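Local coordinates for hypothetical protein TT1465 (Thermus thermophilus, PDB 1WEK) that is of unknown function but belongs to the SLOG clan of Rossmann-like alpha/beta proteins with a parallel sheet, at residues G134-L148 / F163-L176. Numbering follows the deposited sequence.
Sequences GFVFLPGGFGTLDEL and FPVFLLDRGYWEGL. With PO4 (phosphate ion), chain G.
F135 and F137 pair in parallel with V165 and L167, the axes of their strands approaching to 4.7 Å, and four backbone hydrogen bonds run from F135 N to P164 O through to L168 N and F137 O. These four apolar side chains share one sheet face, where L167 CD2 lies 3.8 Å from F137 CB and L148 CG sits over the centre of the F137 ring. V136 meets L168 on the other face. Past the strand ends, P139 lays its rigid ring on Y172, CB 3.3 Å from the ring centroid, a CH-pi contact. The Y172 ring swings away from its own N (chi1 -167°), carrying OH to a hydrogen bond with G140 O, 2.7 Å away. W173 donates NE1 to L168 O at 3.0 Å; its indole reaches F137, T144 and L148, with L167 CD1 over one face. T144 turns OG1 to phosphate O1 at 2.9 Å, and the backbone N of G141, G143 and T144 also donate to the anion. Glycine suits G140 and G143, where a CB would clash with T144 OG1 and the phosphate. In this Rossmann-like beta-alpha-beta unit, PGGFGTLDE, the family's PGGxGTxxE motif, is a glycine turn entering helix 142-148, the phosphate at its N-terminus.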
loop_
_atom_site.group_PDB
_atom_site.type_symbol
_atom_site.label_atom_id
_atom_site.label_comp_id
_atom_site.label_asym_id
_atom_site.label_seq_id
_atom_site.Cartn_x
_atom_site.Cartn_y
_atom_site.Cartn_z
ATOM N N GLY A 134 -8.945 -8.526 29.467
ATOM C CA GLY A 134 -8.267 -9.265 30.529
ATOM C C GLY A 134 -7.347 -10.371 30.006
ATOM O O GLY A 134 -7.435 -10.751 28.840
ATOM N N PHE A 135 -6.465 -10.878 30.868
ATOM C CA PHE A 135 -5.521 -11.939 30.516
ATOM C C PHE A 135 -5.413 -12.946 31.656
ATOM O O PHE A 135 -5.215 -12.565 32.814
ATOM C CB PHE A 135 -4.112 -11.375 30.255
ATOM C CG PHE A 135 -4.077 -10.282 29.247
ATOM C CD1 PHE A 135 -4.334 -8.960 29.625
ATOM C CD2 PHE A 135 -3.849 -10.569 27.908
ATOM C CE1 PHE A 135 -4.368 -7.942 28.677
ATOM C CE2 PHE A 135 -3.881 -9.558 26.945
ATOM C CZ PHE A 135 -4.142 -8.244 27.328
ATOM N N VAL A 136 -5.535 -14.227 31.321
ATOM C CA VAL A 136 -5.422 -15.296 32.305
ATOM C C VAL A 136 -4.278 -16.244 31.903
ATOM O O VAL A 136 -4.271 -16.817 30.812
ATOM C CB VAL A 136 -6.729 -16.117 32.413
ATOM C CG1 VAL A 136 -6.667 -17.032 33.641
ATOM C CG2 VAL A 136 -7.946 -15.171 32.514
ATOM N N PHE A 137 -3.314 -16.416 32.791
ATOM C CA PHE A 137 -2.198 -17.314 32.500
ATOM C C PHE A 137 -2.246 -18.595 33.340
ATOM O O PHE A 137 -2.112 -18.556 34.563
ATOM C CB PHE A 137 -0.879 -16.562 32.692
ATOM C CG PHE A 137 -0.721 -15.400 31.738
ATOM C CD1 PHE A 137 -1.291 -14.166 32.025
ATOM C CD2 PHE A 137 -0.111 -15.578 30.506
ATOM C CE1 PHE A 137 -1.268 -13.122 31.092
ATOM C CE2 PHE A 137 -0.080 -14.535 29.556
ATOM C CZ PHE A 137 -0.667 -13.304 29.855
ATOM N N LEU A 138 -2.466 -19.730 32.673
ATOM C CA LEU A 138 -2.510 -21.017 33.366
ATOM C C LEU A 138 -1.131 -21.667 33.250
ATOM O O LEU A 138 -0.300 -21.215 32.461
ATOM C CB LEU A 138 -3.587 -21.919 32.732
ATOM C CG LEU A 138 -5.041 -21.503 32.980
ATOM C CD1 LEU A 138 -5.870 -21.614 31.695
ATOM C CD2 LEU A 138 -5.626 -22.377 34.072
ATOM N N PRO A 139 -0.839 -22.693 34.074
ATOM C CA PRO A 139 0.490 -23.303 33.926
ATOM C C PRO A 139 0.777 -23.543 32.445
ATOM O O PRO A 139 -0.104 -24.002 31.689
ATOM C CB PRO A 139 0.353 -24.603 34.706
ATOM C CG PRO A 139 -0.496 -24.172 35.882
ATOM C CD PRO A 139 -1.546 -23.247 35.245
ATOM N N GLY A 140 1.994 -23.197 32.042
ATOM C CA GLY A 140 2.441 -23.348 30.668
ATOM C C GLY A 140 3.969 -23.357 30.643
ATOM O O GLY A 140 4.614 -23.482 31.697
ATOM N N GLY A 141 4.542 -23.232 29.449
ATOM C CA GLY A 141 5.988 -23.246 29.292
ATOM C C GLY A 141 6.520 -21.976 28.657
ATOM O O GLY A 141 6.120 -20.886 29.048
ATOM N N PHE A 142 7.412 -22.100 27.677
ATOM C CA PHE A 142 8.004 -20.921 27.038
ATOM C C PHE A 142 6.996 -20.000 26.367
ATOM O O PHE A 142 7.115 -18.778 26.449
ATOM C CB PHE A 142 9.071 -21.335 26.011
ATOM C CG PHE A 142 10.395 -21.713 26.627
ATOM C CD1 PHE A 142 11.423 -22.226 25.839
ATOM C CD2 PHE A 142 10.603 -21.601 28.001
ATOM C CE1 PHE A 142 12.639 -22.635 26.410
ATOM C CE2 PHE A 142 11.809 -22.004 28.583
ATOM C CZ PHE A 142 12.829 -22.526 27.782
ATOM N N GLY A 143 6.006 -20.598 25.711
ATOM C CA GLY A 143 4.999 -19.821 25.016
ATOM C C GLY A 143 4.203 -18.940 25.953
ATOM O O GLY A 143 3.938 -17.773 25.655
ATOM N N THR A 144 3.835 -19.489 27.104
ATOM C CA THR A 144 3.043 -18.742 28.069
ATOM C C THR A 144 3.862 -17.634 28.743
ATOM O O THR A 144 3.368 -16.524 28.958
ATOM C CB THR A 144 2.508 -19.681 29.137
ATOM O OG1 THR A 144 1.750 -20.712 28.510
ATOM C CG2 THR A 144 1.658 -18.918 30.156
ATOM N N LEU A 145 5.109 -17.943 29.080
ATOM C CA LEU A 145 5.979 -16.977 29.738
ATOM C C LEU A 145 6.161 -15.772 28.828
ATOM O O LEU A 145 6.090 -14.627 29.269
ATOM C CB LEU A 145 7.317 -17.629 30.051
ATOM C CG LEU A 145 8.407 -16.885 30.835
ATOM C CD1 LEU A 145 9.108 -16.011 29.896
ATOM C CD2 LEU A 145 7.868 -16.064 31.998
ATOM N N ASP A 146 6.385 -16.046 27.552
ATOM C CA ASP A 146 6.553 -15.010 26.533
ATOM C C ASP A 146 5.324 -14.077 26.465
ATOM O O ASP A 146 5.469 -12.858 26.367
ATOM C CB ASP A 146 6.815 -15.692 25.184
ATOM C CG ASP A 146 6.773 -14.734 23.998
ATOM O OD1 ASP A 146 7.047 -13.524 24.133
ATOM O OD2 ASP A 146 6.480 -15.223 22.897
ATOM N N GLU A 147 4.119 -14.634 26.527
ATOM C CA GLU A 147 2.921 -13.791 26.497
ATOM C C GLU A 147 2.811 -12.983 27.789
ATOM O O GLU A 147 2.447 -11.812 27.768
ATOM C CB GLU A 147 1.654 -14.638 26.338
ATOM C CG GLU A 147 1.381 -15.110 24.923
ATOM C CD GLU A 147 0.997 -13.970 23.968
ATOM O OE1 GLU A 147 0.955 -14.233 22.743
ATOM O OE2 GLU A 147 0.731 -12.827 24.425
ATOM N N LEU A 148 3.132 -13.615 28.915
ATOM C CA LEU A 148 3.051 -12.954 30.215
ATOM C C LEU A 148 4.015 -11.776 30.319
ATOM O O LEU A 148 3.611 -10.652 30.688
ATOM C CB LEU A 148 3.370 -13.939 31.337
ATOM C CG LEU A 148 2.845 -13.636 32.746
ATOM C CD1 LEU A 148 3.748 -14.310 33.754
ATOM C CD2 LEU A 148 2.793 -12.152 33.024
ATOM N N PHE A 163 -5.759 -3.565 31.987
ATOM C CA PHE A 163 -6.785 -4.570 32.217
ATOM C C PHE A 163 -6.278 -5.610 33.207
ATOM O O PHE A 163 -5.083 -5.719 33.432
ATOM C CB PHE A 163 -7.181 -5.236 30.904
ATOM C CG PHE A 163 -7.813 -4.295 29.920
ATOM C CD1 PHE A 163 -7.052 -3.700 28.918
ATOM C CD2 PHE A 163 -9.173 -4.001 29.995
ATOM C CE1 PHE A 163 -7.636 -2.823 27.993
ATOM C CE2 PHE A 163 -9.766 -3.129 29.079
ATOM C CZ PHE A 163 -8.992 -2.540 28.075
ATOM N N PRO A 164 -7.182 -6.393 33.814
ATOM C CA PRO A 164 -6.753 -7.408 34.781
ATOM C C PRO A 164 -5.832 -8.502 34.221
ATOM O O PRO A 164 -6.016 -8.978 33.101
ATOM C CB PRO A 164 -8.073 -8.003 35.281
ATOM C CG PRO A 164 -9.103 -6.982 34.934
ATOM C CD PRO A 164 -8.643 -6.416 33.637
ATOM N N VAL A 165 -4.833 -8.885 35.012
ATOM C CA VAL A 165 -3.918 -9.966 34.639
ATOM C C VAL A 165 -3.930 -10.977 35.786
ATOM O O VAL A 165 -3.685 -10.628 36.941
ATOM C CB VAL A 165 -2.476 -9.486 34.430
ATOM C CG1 VAL A 165 -1.567 -10.696 34.248
ATOM C CG2 VAL A 165 -2.381 -8.577 33.211
ATOM N N PHE A 166 -4.244 -12.230 35.474
ATOM C CA PHE A 166 -4.269 -13.259 36.497
ATOM C C PHE A 166 -3.349 -14.433 36.177
ATOM O O PHE A 166 -3.146 -14.771 35.017
ATOM C CB PHE A 166 -5.693 -13.799 36.667
ATOM C CG PHE A 166 -6.664 -12.791 37.184
ATOM C CD1 PHE A 166 -7.339 -11.950 36.316
ATOM C CD2 PHE A 166 -6.911 -12.689 38.547
ATOM C CE1 PHE A 166 -8.247 -11.024 36.797
ATOM C CE2 PHE A 166 -7.812 -11.769 39.036
ATOM C CZ PHE A 166 -8.481 -10.938 38.159
ATOM N N LEU A 167 -2.793 -15.045 37.219
ATOM C CA LEU A 167 -1.947 -16.221 37.063
ATOM C C LEU A 167 -2.646 -17.285 37.882
ATOM O O LEU A 167 -2.781 -17.149 39.097
ATOM C CB LEU A 167 -0.551 -16.006 37.642
ATOM C CG LEU A 167 0.255 -14.768 37.253
ATOM C CD1 LEU A 167 1.692 -15.025 37.625
ATOM C CD2 LEU A 167 0.146 -14.473 35.748
ATOM N N LEU A 168 -3.116 -18.332 37.221
ATOM C CA LEU A 168 -3.791 -19.404 37.923
ATOM C C LEU A 168 -2.830 -20.491 38.354
ATOM O O LEU A 168 -1.975 -20.929 37.576
ATOM C CB LEU A 168 -4.899 -20.004 37.053
ATOM C CG LEU A 168 -6.249 -19.301 37.178
ATOM C CD1 LEU A 168 -7.236 -19.864 36.156
ATOM C CD2 LEU A 168 -6.766 -19.488 38.607
ATOM N N ASP A 169 -2.998 -20.921 39.603
ATOM C CA ASP A 169 -2.203 -21.970 40.241
ATOM C C ASP A 169 -0.944 -21.396 40.894
ATOM O O ASP A 169 0.138 -21.405 40.308
ATOM C CB ASP A 169 -1.825 -23.064 39.241
ATOM C CG ASP A 169 -1.166 -24.247 39.917
ATOM O OD1 ASP A 169 -0.410 -24.019 40.902
ATOM O OD2 ASP A 169 -1.394 -25.400 39.473
ATOM N N ARG A 170 -1.107 -20.922 42.124
ATOM C CA ARG A 170 -0.042 -20.307 42.918
ATOM C C ARG A 170 1.280 -21.053 42.999
ATOM O O ARG A 170 2.334 -20.474 42.750
ATOM C CB ARG A 170 -0.532 -20.078 44.349
ATOM C CG ARG A 170 -1.751 -19.181 44.476
ATOM C CD ARG A 170 -1.992 -18.858 45.947
ATOM N NE ARG A 170 -2.045 -17.419 46.173
ATOM C CZ ARG A 170 -3.156 -16.695 46.109
ATOM N NH1 ARG A 170 -4.324 -17.279 45.832
ATOM N NH2 ARG A 170 -3.097 -15.385 46.297
ATOM N N GLY A 171 1.215 -22.326 43.379
ATOM C CA GLY A 171 2.414 -23.131 43.513
ATOM C C GLY A 171 3.207 -23.274 42.231
ATOM O O GLY A 171 4.421 -23.469 42.257
ATOM N N TYR A 172 2.526 -23.171 41.099
ATOM C CA TYR A 172 3.193 -23.309 39.816
ATOM C C TYR A 172 4.029 -22.074 39.466
ATOM O O TYR A 172 5.153 -22.193 38.976
ATOM C CB TYR A 172 2.164 -23.557 38.718
ATOM C CG TYR A 172 2.770 -24.011 37.414
ATOM C CD1 TYR A 172 2.929 -25.362 37.135
ATOM C CD2 TYR A 172 3.193 -23.085 36.459
ATOM C CE1 TYR A 172 3.489 -25.783 35.932
ATOM C CE2 TYR A 172 3.754 -23.492 35.260
ATOM C CZ TYR A 172 3.895 -24.842 34.998
ATOM O OH TYR A 172 4.408 -25.250 33.789
ATOM N N TRP A 173 3.483 -20.892 39.728
ATOM C CA TRP A 173 4.164 -19.637 39.422
ATOM C C TRP A 173 5.127 -19.141 40.496
ATOM O O TRP A 173 5.910 -18.210 40.265
ATOM C CB TRP A 173 3.117 -18.560 39.170
ATOM C CG TRP A 173 2.259 -18.874 38.022
ATOM C CD1 TRP A 173 1.037 -19.489 38.043
ATOM C CD2 TRP A 173 2.575 -18.649 36.647
ATOM N NE1 TRP A 173 0.573 -19.658 36.762
ATOM C CE2 TRP A 173 1.498 -19.153 35.884
ATOM C CE3 TRP A 173 3.668 -18.073 35.984
ATOM C CZ2 TRP A 173 1.481 -19.097 34.492
ATOM C CZ3 TRP A 173 3.653 -18.016 34.604
ATOM C CH2 TRP A 173 2.564 -18.526 33.868
ATOM N N GLU A 174 5.056 -19.763 41.668
ATOM C CA GLU A 174 5.868 -19.392 42.816
ATOM C C GLU A 174 7.298 -19.022 42.475
ATOM O O GLU A 174 7.756 -17.945 42.839
ATOM C CB GLU A 174 5.862 -20.517 43.854
ATOM C CG GLU A 174 6.330 -20.077 45.232
ATOM C CD GLU A 174 5.621 -18.809 45.702
ATOM O OE1 GLU A 174 4.415 -18.638 45.389
ATOM O OE2 GLU A 174 6.262 -17.988 46.395
ATOM N N GLY A 175 8.005 -19.910 41.788
ATOM C CA GLY A 175 9.379 -19.610 41.422
ATOM C C GLY A 175 9.518 -18.313 40.633
ATOM O O GLY A 175 10.363 -17.481 40.954
ATOM N N LEU A 176 8.703 -18.122 39.602
ATOM C CA LEU A 176 8.797 -16.898 38.809
ATOM C C LEU A 176 8.499 -15.638 39.647
ATOM O O LEU A 176 9.245 -14.656 39.585
ATOM C CB LEU A 176 7.826 -16.951 37.636
ATOM C CG LEU A 176 8.132 -16.175 36.349
ATOM C CD1 LEU A 176 6.921 -15.367 35.972
ATOM C CD2 LEU A 176 9.352 -15.285 36.511
HETATM P P PO4 G . 3.697 -23.246 25.847
HETATM O O1 PO4 G . 3.482 -22.537 27.139
HETATM O O2 PO4 G . 3.203 -24.644 25.954
HETATM O O3 PO4 G . 5.148 -23.254 25.528
HETATM O O4 PO4 G . 2.953 -22.545 24.768
#